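Local coordinates for protein gdp-l-fucose synthetase (PDB 6AQZ) that binds NADP and probably catalyses the NADPH-dependent epimerase-reductase step that makes GDP-L-fucose from GDP-4-keto-6-deoxymannose, at residues H83-V88 / V106-N111; T124-S129 / R163-L168; I260-S265 / A307-L312; V264-E269 / K301-N306. All coordinates share one frame; numbering follows the deposited sequence.

Interaction 1: H83-V88 / V106-N111. With NAP (NADP nicotinamide-adenine-dinucleotide phosphate), chain G.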
# COMPACT_ATOMS: atom_id res chain seq x y z
N HIS A 83 -17.54 3.21 7.68
CA HIS A 83 -16.17 3.43 8.16
C HIS A 83 -15.70 4.80 7.65
O HIS A 83 -15.25 4.92 6.51
CB HIS A 83 -15.26 2.30 7.68
CG HIS A 83 -13.81 2.53 7.93
ND1 HIS A 83 -13.33 3.11 9.09
CD2 HIS A 83 -12.72 2.22 7.19
CE1 HIS A 83 -12.01 3.17 9.04
NE2 HIS A 83 -11.62 2.63 7.90
N LEU A 84 -15.84 5.83 8.49
CA LEU A 84 -15.40 7.17 8.14
C LEU A 84 -14.13 7.60 8.88
O LEU A 84 -13.50 8.57 8.47
CB LEU A 84 -16.51 8.20 8.44
CG LEU A 84 -17.91 7.93 7.83
CD1 LEU A 84 -18.90 8.99 8.30
CD2 LEU A 84 -17.94 7.84 6.32
N ALA A 85 -13.74 6.90 9.94
CA ALA A 85 -12.58 7.34 10.70
C ALA A 85 -11.34 7.29 9.82
O ALA A 85 -11.16 6.37 9.01
CB ALA A 85 -12.39 6.44 11.92
N ALA A 86 -10.50 8.31 9.98
CA ALA A 86 -9.21 8.39 9.32
C ALA A 86 -8.32 9.33 10.11
O ALA A 86 -8.81 10.21 10.83
CB ALA A 86 -9.33 8.89 7.88
N PHE A 87 -7.02 9.19 9.93
CA PHE A 87 -6.07 10.12 10.51
C PHE A 87 -5.70 11.11 9.42
O PHE A 87 -5.05 10.75 8.44
CB PHE A 87 -4.85 9.40 11.07
CG PHE A 87 -3.77 10.32 11.51
CD1 PHE A 87 -3.89 11.03 12.67
CD2 PHE A 87 -2.63 10.49 10.73
CE1 PHE A 87 -2.89 11.89 13.07
CE2 PHE A 87 -1.62 11.35 11.12
CZ PHE A 87 -1.75 12.05 12.29
N VAL A 88 -6.16 12.35 9.57
CA VAL A 88 -6.06 13.36 8.54
C VAL A 88 -5.04 14.41 8.90
O VAL A 88 -4.84 15.37 8.14
CB VAL A 88 -7.43 14.02 8.26
CG1 VAL A 88 -8.40 12.99 7.78
CG2 VAL A 88 -7.95 14.70 9.52
N VAL A 106 -3.09 2.87 7.85
CA VAL A 106 -3.16 1.48 7.42
C VAL A 106 -3.52 0.58 8.60
O VAL A 106 -4.23 -0.43 8.43
CB VAL A 106 -1.87 1.03 6.70
CG1 VAL A 106 -0.72 0.67 7.71
CG2 VAL A 106 -2.20 -0.12 5.78
N ASN A 107 -3.10 0.94 9.82
CA ASN A 107 -3.46 0.15 11.00
C ASN A 107 -4.95 0.24 11.29
O ASN A 107 -5.63 -0.78 11.47
CB ASN A 107 -2.65 0.63 12.20
CG ASN A 107 -1.22 0.14 12.16
OD1 ASN A 107 -0.96 -0.94 11.65
ND2 ASN A 107 -0.29 0.93 12.67
N MET A 108 -5.48 1.46 11.30
CA MET A 108 -6.90 1.66 11.52
C MET A 108 -7.73 0.95 10.45
O MET A 108 -8.72 0.27 10.76
CB MET A 108 -7.14 3.17 11.60
CG MET A 108 -8.51 3.72 11.39
SD MET A 108 -8.73 5.45 11.94
CE MET A 108 -7.14 6.28 11.91
N ASN A 109 -7.32 1.06 9.19
CA ASN A 109 -8.09 0.41 8.11
C ASN A 109 -8.02 -1.11 8.20
O ASN A 109 -9.05 -1.79 8.09
CB ASN A 109 -7.62 0.93 6.76
CG ASN A 109 -8.03 2.35 6.54
OD1 ASN A 109 -9.02 2.80 7.12
ND2 ASN A 109 -7.29 3.09 5.72
N ASN A 110 -6.83 -1.67 8.41
CA ASN A 110 -6.72 -3.12 8.57
C ASN A 110 -7.58 -3.61 9.74
O ASN A 110 -8.31 -4.60 9.61
CB ASN A 110 -5.24 -3.53 8.73
CG ASN A 110 -4.44 -3.34 7.43
OD1 ASN A 110 -5.02 -3.17 6.34
ND2 ASN A 110 -3.11 -3.30 7.55
N ASN A 111 -7.53 -2.91 10.89
CA ASN A 111 -8.30 -3.38 12.04
C ASN A 111 -9.79 -3.37 11.76
O ASN A 111 -10.49 -4.35 12.06
CB ASN A 111 -7.97 -2.53 13.27
CG ASN A 111 -6.54 -2.68 13.70
OD1 ASN A 111 -5.85 -3.63 13.29
ND2 ASN A 111 -6.05 -1.72 14.50
PA NAP G . -12.98 14.73 10.45
O1A NAP G . -11.55 15.14 10.68
O2A NAP G . -14.09 15.74 10.38
O5B NAP G . -13.45 13.58 11.53
C5B NAP G . -12.64 12.47 11.33
C4B NAP G . -13.15 11.37 12.31
O4B NAP G . -12.15 10.34 12.50
C3B NAP G . -13.54 11.98 13.72
O3B NAP G . -14.67 11.31 14.22
C2B NAP G . -12.36 11.52 14.58
O2B NAP G . -12.69 11.24 15.85
C1B NAP G . -12.13 10.10 13.90
N9A NAP G . -10.84 9.53 14.27
C8A NAP G . -9.59 9.96 13.89
N7A NAP G . -8.58 9.21 14.39
C5A NAP G . -9.23 8.25 15.15
C6A NAP G . -8.74 7.20 15.92
N6A NAP G . -7.37 6.97 16.00
N1A NAP G . -9.58 6.35 16.57
C2A NAP G . -10.91 6.64 16.42
N3A NAP G . -11.53 7.62 15.73
C4A NAP G . -10.64 8.42 15.08
O3 NAP G . -12.79 13.95 8.98
PN NAP G . -14.05 14.07 8.02
O1N NAP G . -15.32 13.61 8.64
O2N NAP G . -13.98 15.25 7.09
O5D NAP G . -13.77 12.80 6.85
C5D NAP G . -14.06 11.55 7.34
C4D NAP G . -13.84 10.64 6.15
O4D NAP G . -14.21 11.37 4.97
C3D NAP G . -12.27 10.36 6.03
O3D NAP G . -12.06 9.03 5.70
C2D NAP G . -11.83 11.31 4.90
O2D NAP G . -10.83 10.81 4.10
C1D NAP G . -13.13 11.36 4.04
N1N NAP G . -13.12 12.56 3.16
C2N NAP G . -13.33 13.85 3.65
C3N NAP G . -13.28 14.94 2.81
C7N NAP G . -13.49 16.32 3.36
O7N NAP G . -13.36 17.34 2.66
N7N NAP G . -13.83 16.47 4.70
C4N NAP G . -13.00 14.81 1.36
C5N NAP G . -12.78 13.39 0.92
C6N NAP G . -12.85 12.37 1.78
P2B NAP G . -12.58 12.64 17.06
O1X NAP G . -13.69 13.50 16.55
O2X NAP G . -12.83 11.88 18.36
O3X NAP G . -11.17 13.11 16.79
O HOH W 1 -9.98 5.45 6.84

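Interaction 2: T124-S129 / R163-L168. With NAP (NADP nicotinamide-adenine-dinucleotide phosphate), chain G.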
# COMPACT_ATOMS: atom_id res chain seq x y z
N THR A 124 -20.17 -3.11 4.52
CA THR A 124 -19.26 -2.12 5.09
C THR A 124 -18.94 -1.10 4.00
O THR A 124 -18.61 -1.48 2.88
CB THR A 124 -17.98 -2.79 5.62
OG1 THR A 124 -18.32 -3.59 6.75
CG2 THR A 124 -16.89 -1.77 6.01
N ILE A 125 -19.11 0.18 4.31
CA ILE A 125 -18.81 1.24 3.37
C ILE A 125 -17.71 2.08 3.96
O ILE A 125 -17.89 2.68 5.03
CB ILE A 125 -20.03 2.10 3.04
CG1 ILE A 125 -21.13 1.23 2.51
CG2 ILE A 125 -19.67 3.09 1.95
CD1 ILE A 125 -22.30 2.02 2.06
N SER A 126 -16.57 2.13 3.28
CA SER A 126 -15.43 2.91 3.72
C SER A 126 -15.33 4.13 2.83
O SER A 126 -16.03 4.25 1.82
CB SER A 126 -14.16 2.06 3.66
OG SER A 126 -14.26 0.98 4.57
N CYS A 127 -14.42 5.03 3.18
CA CYS A 127 -14.38 6.33 2.54
C CYS A 127 -12.99 6.59 1.98
O CYS A 127 -12.00 6.50 2.71
CB CYS A 127 -14.80 7.40 3.57
SG CYS A 127 -15.20 8.92 2.84
N LEU A 128 -12.91 6.89 0.68
CA LEU A 128 -11.69 7.33 0.02
C LEU A 128 -11.75 8.85 -0.17
O LEU A 128 -12.48 9.55 0.53
CB LEU A 128 -11.48 6.62 -1.32
CG LEU A 128 -11.68 5.10 -1.35
CD1 LEU A 128 -11.32 4.52 -2.73
CD2 LEU A 128 -10.96 4.41 -0.25
N SER A 129 -10.99 9.37 -1.13
CA SER A 129 -10.93 10.80 -1.37
C SER A 129 -10.40 11.04 -2.78
O SER A 129 -9.62 10.24 -3.30
CB SER A 129 -10.04 11.49 -0.32
OG SER A 129 -8.91 12.09 -0.91
N ARG A 163 -5.72 3.89 -0.93
CA ARG A 163 -5.69 2.86 -1.96
C ARG A 163 -5.71 1.45 -1.38
O ARG A 163 -6.40 0.56 -1.90
CB ARG A 163 -4.46 3.03 -2.86
CG ARG A 163 -4.50 4.34 -3.60
CD ARG A 163 -3.51 4.31 -4.67
NE ARG A 163 -3.48 5.54 -5.43
CZ ARG A 163 -2.80 5.67 -6.55
NH1 ARG A 163 -2.14 4.60 -7.02
NH2 ARG A 163 -2.78 6.82 -7.21
N MET A 164 -4.93 1.21 -0.31
CA MET A 164 -4.88 -0.11 0.30
C MET A 164 -6.14 -0.42 1.12
O MET A 164 -6.44 -1.60 1.33
CB MET A 164 -3.61 -0.21 1.15
CG MET A 164 -2.31 -0.14 0.31
SD MET A 164 -2.30 -1.32 -1.09
CE MET A 164 -2.51 -0.25 -2.50
N LEU A 165 -6.90 0.60 1.53
CA LEU A 165 -8.23 0.37 2.10
C LEU A 165 -9.19 -0.17 1.03
O LEU A 165 -9.95 -1.11 1.29
CB LEU A 165 -8.77 1.67 2.73
CG LEU A 165 -10.25 1.90 3.11
CD1 LEU A 165 -10.75 0.84 4.08
CD2 LEU A 165 -10.43 3.30 3.77
N ASP A 166 -9.14 0.41 -0.17
CA ASP A 166 -9.90 -0.11 -1.28
C ASP A 166 -9.49 -1.55 -1.61
O ASP A 166 -10.36 -2.43 -1.77
CB ASP A 166 -9.74 0.80 -2.50
CG ASP A 166 -10.28 0.15 -3.79
OD1 ASP A 166 -11.50 -0.10 -3.85
OD2 ASP A 166 -9.50 -0.09 -4.74
N MET A 167 -8.17 -1.81 -1.69
CA MET A 167 -7.72 -3.17 -2.03
C MET A 167 -8.11 -4.16 -0.95
O MET A 167 -8.61 -5.25 -1.25
CB MET A 167 -6.20 -3.25 -2.26
CG MET A 167 -5.69 -2.59 -3.53
SD MET A 167 -6.56 -3.13 -5.03
CE MET A 167 -6.31 -4.91 -5.01
N LEU A 168 -7.94 -3.79 0.33
CA LEU A 168 -8.27 -4.72 1.39
C LEU A 168 -9.73 -5.14 1.34
O LEU A 168 -10.06 -6.30 1.62
CB LEU A 168 -7.93 -4.11 2.76
CG LEU A 168 -8.19 -5.10 3.91
CD1 LEU A 168 -7.49 -6.45 3.66
CD2 LEU A 168 -7.79 -4.50 5.26
PA NAP G . -12.98 14.73 10.45
O1A NAP G . -11.55 15.14 10.68
O2A NAP G . -14.09 15.74 10.38
O5B NAP G . -13.45 13.58 11.53
C5B NAP G . -12.64 12.47 11.33
C4B NAP G . -13.15 11.37 12.31
O4B NAP G . -12.15 10.34 12.50
C3B NAP G . -13.54 11.98 13.72
O3B NAP G . -14.67 11.31 14.22
C2B NAP G . -12.36 11.52 14.58
O2B NAP G . -12.69 11.24 15.85
C1B NAP G . -12.13 10.10 13.90
N9A NAP G . -10.84 9.53 14.27
C8A NAP G . -9.59 9.96 13.89
N7A NAP G . -8.58 9.21 14.39
C5A NAP G . -9.23 8.25 15.15
C6A NAP G . -8.74 7.20 15.92
N6A NAP G . -7.37 6.97 16.00
N1A NAP G . -9.58 6.35 16.57
C2A NAP G . -10.91 6.64 16.42
N3A NAP G . -11.53 7.62 15.73
C4A NAP G . -10.64 8.42 15.08
O3 NAP G . -12.79 13.95 8.98
PN NAP G . -14.05 14.07 8.02
O1N NAP G . -15.32 13.61 8.64
O2N NAP G . -13.98 15.25 7.09
O5D NAP G . -13.77 12.80 6.85
C5D NAP G . -14.06 11.55 7.34
C4D NAP G . -13.84 10.64 6.15
O4D NAP G . -14.21 11.37 4.97
C3D NAP G . -12.27 10.36 6.03
O3D NAP G . -12.06 9.03 5.70
C2D NAP G . -11.83 11.31 4.90
O2D NAP G . -10.83 10.81 4.10
C1D NAP G . -13.13 11.36 4.04
N1N NAP G . -13.12 12.56 3.16
C2N NAP G . -13.33 13.85 3.65
C3N NAP G . -13.28 14.94 2.81
C7N NAP G . -13.49 16.32 3.36
O7N NAP G . -13.36 17.34 2.66
N7N NAP G . -13.83 16.47 4.70
C4N NAP G . -13.00 14.81 1.36
C5N NAP G . -12.78 13.39 0.92
C6N NAP G . -12.85 12.37 1.78
P2B NAP G . -12.58 12.64 17.06
O1X NAP G . -13.69 13.50 16.55
O2X NAP G . -12.83 11.88 18.36
O3X NAP G . -11.17 13.11 16.79

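Interaction 3: I260-S265 / A307-L312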
# COMPACT_ATOMS: atom_id res chain seq x y z
N ILE A 260 -17.60 4.41 -5.62
CA ILE A 260 -18.48 5.32 -6.36
C ILE A 260 -18.19 6.73 -5.89
O ILE A 260 -18.16 6.99 -4.68
CB ILE A 260 -19.97 4.96 -6.18
CG1 ILE A 260 -20.85 5.94 -6.94
CG2 ILE A 260 -20.39 4.93 -4.71
CD1 ILE A 260 -22.34 5.55 -6.92
N MET A 261 -17.94 7.63 -6.83
CA MET A 261 -17.66 9.00 -6.45
C MET A 261 -18.90 9.76 -6.00
O MET A 261 -19.99 9.61 -6.55
CB MET A 261 -16.97 9.73 -7.57
CG MET A 261 -15.59 9.25 -7.46
SD MET A 261 -14.46 10.49 -7.91
CE MET A 261 -14.31 9.95 -9.62
N LEU A 262 -18.71 10.56 -4.96
CA LEU A 262 -19.74 11.46 -4.46
C LEU A 262 -19.25 12.88 -4.74
O LEU A 262 -18.38 13.39 -4.03
CB LEU A 262 -19.98 11.24 -2.97
CG LEU A 262 -20.23 9.82 -2.45
CD1 LEU A 262 -20.62 9.85 -0.96
CD2 LEU A 262 -21.27 9.09 -3.28
N CYS A 263 -19.80 13.51 -5.78
CA CYS A 263 -19.41 14.87 -6.11
C CYS A 263 -20.53 15.50 -6.92
O CYS A 263 -21.59 14.91 -7.14
CB CYS A 263 -18.10 14.92 -6.89
SG CYS A 263 -18.20 14.22 -8.52
N VAL A 264 -20.31 16.75 -7.30
CA VAL A 264 -21.27 17.50 -8.07
C VAL A 264 -20.84 17.45 -9.53
O VAL A 264 -19.72 17.07 -9.86
CB VAL A 264 -21.40 18.95 -7.56
CG1 VAL A 264 -21.77 18.96 -6.09
CG2 VAL A 264 -20.09 19.67 -7.78
N SER A 265 -21.75 17.85 -10.42
CA SER A 265 -21.44 17.88 -11.84
C SER A 265 -20.40 18.95 -12.13
O SER A 265 -20.11 19.82 -11.30
CB SER A 265 -22.70 18.15 -12.66
OG SER A 265 -23.08 19.51 -12.55
N ALA A 307 -20.55 10.71 -13.10
CA ALA A 307 -21.37 9.97 -14.05
C ALA A 307 -21.99 8.73 -13.41
O ALA A 307 -23.13 8.38 -13.73
CB ALA A 307 -20.54 9.58 -15.28
N LYS A 308 -21.25 8.04 -12.54
CA LYS A 308 -21.77 6.78 -12.02
C LYS A 308 -22.99 7.01 -11.12
O LYS A 308 -24.03 6.36 -11.28
CB LYS A 308 -20.67 6.02 -11.29
CG LYS A 308 -21.19 4.72 -10.72
CD LYS A 308 -20.22 3.59 -10.89
CE LYS A 308 -19.12 3.64 -9.89
NZ LYS A 308 -18.30 2.41 -9.93
N PHE A 309 -22.87 7.92 -10.16
CA PHE A 309 -23.99 8.21 -9.27
C PHE A 309 -25.15 8.83 -10.04
O PHE A 309 -26.32 8.50 -9.80
CB PHE A 309 -23.52 9.15 -8.14
CG PHE A 309 -24.53 9.33 -7.07
CD1 PHE A 309 -25.53 10.29 -7.20
CD2 PHE A 309 -24.52 8.52 -5.95
CE1 PHE A 309 -26.48 10.46 -6.20
CE2 PHE A 309 -25.48 8.69 -4.94
CZ PHE A 309 -26.46 9.66 -5.07
N LEU A 310 -24.84 9.70 -11.01
CA LEU A 310 -25.90 10.29 -11.82
C LEU A 310 -26.63 9.23 -12.64
O LEU A 310 -27.84 9.31 -12.84
CB LEU A 310 -25.30 11.37 -12.72
CG LEU A 310 -26.30 11.97 -13.70
CD1 LEU A 310 -27.23 12.90 -12.94
CD2 LEU A 310 -25.57 12.69 -14.80
N ARG A 311 -25.90 8.23 -13.12
CA ARG A 311 -26.53 7.15 -13.86
C ARG A 311 -27.27 6.19 -12.93
O ARG A 311 -28.33 5.67 -13.29
CB ARG A 311 -25.47 6.42 -14.71
CG ARG A 311 -25.82 5.01 -15.12
CD ARG A 311 -24.75 4.38 -16.04
NE ARG A 311 -23.51 4.02 -15.33
CZ ARG A 311 -23.38 2.94 -14.57
NH1 ARG A 311 -24.41 2.11 -14.40
NH2 ARG A 311 -22.23 2.68 -13.96
N LEU A 312 -26.73 5.94 -11.73
CA LEU A 312 -27.38 4.97 -10.85
C LEU A 312 -28.52 5.58 -10.05
O LEU A 312 -29.46 4.87 -9.68
CB LEU A 312 -26.34 4.35 -9.91
CG LEU A 312 -25.44 3.39 -10.68
CD1 LEU A 312 -24.47 2.67 -9.77
CD2 LEU A 312 -26.32 2.40 -11.46

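Interaction 4: V264-E269 / K301-N306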
# COMPACT_ATOMS: atom_id res chain seq x y z
N VAL A 264 -20.31 16.75 -7.30
CA VAL A 264 -21.27 17.50 -8.07
C VAL A 264 -20.84 17.45 -9.53
O VAL A 264 -19.72 17.07 -9.86
CB VAL A 264 -21.40 18.95 -7.56
CG1 VAL A 264 -21.77 18.96 -6.09
CG2 VAL A 264 -20.09 19.67 -7.78
N SER A 265 -21.75 17.85 -10.42
CA SER A 265 -21.44 17.88 -11.84
C SER A 265 -20.40 18.95 -12.13
O SER A 265 -20.11 19.82 -11.30
CB SER A 265 -22.70 18.15 -12.66
OG SER A 265 -23.08 19.51 -12.55
N GLU A 266 -19.83 18.89 -13.33
CA GLU A 266 -18.87 19.90 -13.72
C GLU A 266 -19.52 21.27 -13.80
O GLU A 266 -18.86 22.28 -13.52
CB GLU A 266 -18.20 19.54 -15.05
CG GLU A 266 -17.05 20.46 -15.45
CD GLU A 266 -16.23 19.90 -16.61
OE1 GLU A 266 -16.26 18.66 -16.82
OE2 GLU A 266 -15.56 20.69 -17.31
N GLU A 267 -20.79 21.34 -14.20
CA GLU A 267 -21.47 22.63 -14.27
C GLU A 267 -21.56 23.30 -12.90
O GLU A 267 -21.54 24.53 -12.82
CB GLU A 267 -22.88 22.47 -14.86
N ASP A 268 -21.59 22.53 -11.82
CA ASP A 268 -21.77 23.08 -10.49
C ASP A 268 -20.45 23.46 -9.82
O ASP A 268 -20.44 23.79 -8.63
CB ASP A 268 -22.54 22.09 -9.60
CG ASP A 268 -24.01 21.97 -10.02
OD1 ASP A 268 -24.55 22.93 -10.58
OD2 ASP A 268 -24.61 20.90 -9.77
N GLU A 269 -19.33 23.40 -10.54
CA GLU A 269 -18.05 23.82 -9.98
C GLU A 269 -18.04 25.33 -9.74
O GLU A 269 -18.45 26.11 -10.61
CB GLU A 269 -16.91 23.39 -10.89
CG GLU A 269 -16.84 24.16 -12.20
CD GLU A 269 -16.00 23.45 -13.23
OE1 GLU A 269 -15.32 22.47 -12.85
OE2 GLU A 269 -16.02 23.89 -14.40
N LYS A 301 -8.25 23.59 -12.81
CA LYS A 301 -9.32 22.60 -12.77
C LYS A 301 -8.80 21.25 -12.30
O LYS A 301 -7.69 20.83 -12.66
CB LYS A 301 -10.01 22.46 -14.15
CG LYS A 301 -11.13 23.48 -14.42
CD LYS A 301 -11.59 23.51 -15.88
CE LYS A 301 -12.38 22.27 -16.29
NZ LYS A 301 -13.70 22.17 -15.62
N LYS A 302 -9.61 20.56 -11.50
CA LYS A 302 -9.30 19.23 -10.98
C LYS A 302 -10.60 18.42 -10.97
O LYS A 302 -11.05 17.93 -9.93
CB LYS A 302 -8.68 19.30 -9.59
N THR A 303 -11.20 18.28 -12.15
CA THR A 303 -12.57 17.79 -12.23
C THR A 303 -12.65 16.28 -12.01
O THR A 303 -11.88 15.52 -12.59
CB THR A 303 -13.19 18.13 -13.59
OG1 THR A 303 -13.17 19.55 -13.80
CG2 THR A 303 -14.64 17.61 -13.69
N SER A 304 -13.54 15.87 -11.12
CA SER A 304 -13.91 14.48 -10.92
C SER A 304 -15.30 14.24 -11.52
O SER A 304 -16.11 15.15 -11.61
CB SER A 304 -13.84 14.12 -9.43
OG SER A 304 -14.50 15.08 -8.63
N SER A 305 -15.54 13.02 -12.00
CA SER A 305 -16.78 12.68 -12.68
C SER A 305 -17.82 12.12 -11.72
O SER A 305 -17.51 11.25 -10.91
CB SER A 305 -16.51 11.66 -13.79
OG SER A 305 -17.71 11.02 -14.21
N ASN A 306 -19.05 12.62 -11.81
CA ASN A 306 -20.17 12.05 -11.08
C ASN A 306 -21.07 11.19 -11.96
O ASN A 306 -22.23 10.95 -11.60
CB ASN A 306 -20.99 13.15 -10.40
CG ASN A 306 -21.87 13.92 -11.36
OD1 ASN A 306 -21.52 14.15 -12.51
ND2 ASN A 306 -23.02 14.39 -10.86

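Interaction 1: H83-V88 / V106-N111
The loop running off the end of strand 80-83 passes alongside helix 98-118, the two backbones coming nearest at Ala-86 and Met-108, whose CA atoms are 7.4 Å apart. Two neighbouring helix side chains reach across to it. Asn-109 offers OD1 to the ring edge of His-83, where NE2 donates a hydrogen bond of 2.7 Å that is nearly straight, 165° at the hydrogen. The oxygen lies in the ring plane, yet the amide itself stands almost perpendicular to the ring. His-83 is gripped at both nitrogens, since ND1 bonds to Thr-30 OG1, so the ring's rotation is fixed. A water donates to the same Asn-109 OD1 and to Ala-85 O, bridging helix and loop. Met-108 swings out with CG anti to its backbone N and bends only at its last torsion: SD rests 3.8 Å from Ala-85 CB, and the methyl CE lies 3.5 Å from Phe-87 N. On its other side the loop lines the cofactor, with Leu-84 O accepting a weak hydrogen bond from O3D of NADP and Ala-86 O 3.2 Å from adenine C8A. Such a strand-end loop, backed by the following helix, is part of the dinucleotide site of a Rossmann fold.

Interaction 2: T124-S129 / R163-L168
Leu-165 and Leu-128 bury the most surface here, with Ser-126 and Asp-166 next, and no hydrogen bond crosses between the segments. Leu-165 is directed from helix 156-179 toward the end of strand 123-127. Its CG is anti to the backbone N (chi1 164°), which spreads the two methyls over consecutive strand residues. Leu-165 CD1 comes against the Ser-126 side chain, 3.5 Å from Ser-126 OG. The other methyl, Leu-165 CD2, sits 3.7 Å from the carbonyl oxygen Cys-127 O. That oxygen is not left to the methyl alone, because Lys-162 NZ also donates to it. Leu-128 starts off alongside the helix, but its branch turns inward: CD2 meets Leu-165 CD2 at 4.2 Å, and CD1 crosses obliquely over Asp-166, 4.0 Å from CB. Asp-166 thus gives its methylene to the leucine and its carboxylate to other partners, OD2 taking a hydrogen bond from His-147 and a salt bridge from Arg-170. The CB of Cys-127 leaves the strand away from the helix, and SG, anti to the backbone N, lies 3.4 Å from NADP O4D; Leu-128 O approaches nicotinamide C6N at 3.1 Å. The strand runs parallel between 80-83 and 184-194 in the central sheet; helix 156-179 packs on it beside helix 98-118, and Met-164 and Leu-168 on this helix pack against Trp-102 of the second subunit.

Interaction 3: I260-S265 / A307-L312
Ile-260 lays its extended side chain across the first turn of helix 307-312, passing obliquely over Lys-308 and ending at Phe-309. With CG1 anti to the backbone N (chi1 179°) and the next bond anti as well, the chain stretches out fully. CD1 reaches the edge of the Phe-309 ring close to its plane, 3.8 Å from CD2, and midway along, CG1 touches Lys-308 CG at 4.0 Å. The lysine is not straight: it bends at its second and third torsions and curls back over the strand, so that CE lies 4.0 Å from Ile-260 CA. Its NZ is thereby delivered to the carbonyl oxygen of Pro-259 and the hydroxyl of Tyr-254, and the aliphatic part serves as apolar cover.

Strand 260-262 pairs in parallel with 184-194 in the central sheet of the Rossmann-type fold, and the short helix crosses it nearly at right angles, 95° between the two directions, with the axes 7.4 Å apart. Sequence-distant parts are joined in this way, as the helix follows some forty residues later. Phe-309 enters from the helix with its CG anti to the backbone N. Its CB rests on the backbone at Met-261 O, 3.9 Å away, and Leu-262 CD2 approaches the ring obliquely at 4.2 Å from CD2. Two more aromatic rings, Trp-249 and Phe-316, each meet it edge-to-face, and Met-246 from helix 240-253 packs on both Phe-309 and Leu-262.

Interaction 4: V264-E269 / K301-N306
Lys-301 NZ sits at the centre of a salt-bridge network with Glu-266 and Glu-269, joining the loop after strand 260-262 to the irregular stretch that leads into helix 307-312. Its shortest bond goes to Glu-266 OE2, 2.9 Å away and approached from above the carboxylate plane. Glu-269 faces Lys-301 NZ with both oxygens, at 3.1 Å from OE2 and 3.2 Å from OE1, each a weak hydrogen bond within the salt bridge. One amine thus meets two carboxylates, an arrangement that would favour the charged form of all three groups. The lysine bends at its last two torsions to bring NZ there, and it also donates to Thr-303 OG1 on its own segment, 3.2 Å off.

Both glutamates run extended beyond CG and cross the lysine roughly at right angles. Thr-303 packs against Glu-266, CG2 3.7 Å from OE1. The backbone carrying the acids turns, with bonds from Asp-268 N to Ser-265 O and from Glu-269 N to Glu-266 O. Beyond, Gln-236 of strand 234-239 donates to Ser-304 O, and the backbone of Thr-303 and Ser-305 bonds to Ile-141. Asn-306 stands at the N-cap position of helix 307-312, but its side chain makes no capping bond; instead its amide lies against the Ser-265 backbone, with ND2 3.7 Å from Ser-265 N.

How the interactions relate
From the N terminus, interaction 1 closes the connection from strand 80-83 into helix 98-118, and interaction 2 then closes the 33-residue connection from strand 123-127 to helix 156-179. The two run in series yet touch in space, His-83 N lying 2.7 Å from Ile-125 O, a probable hydrogen bond; both line NADP and border the second subunit. Interactions 3 and 4 start from overlapping residues, sharing Val-264 and Ser-265, and tie strand 260-262 and the loop after it to the later 301-312 stretch. The span of 264-269 to 301-306 lies within that of 260-265 to 307-312, and Cys-263 packs on Asn-306 between them. Interactions 2 and 3 reach the same central sheet, their centres about 17 Å apart.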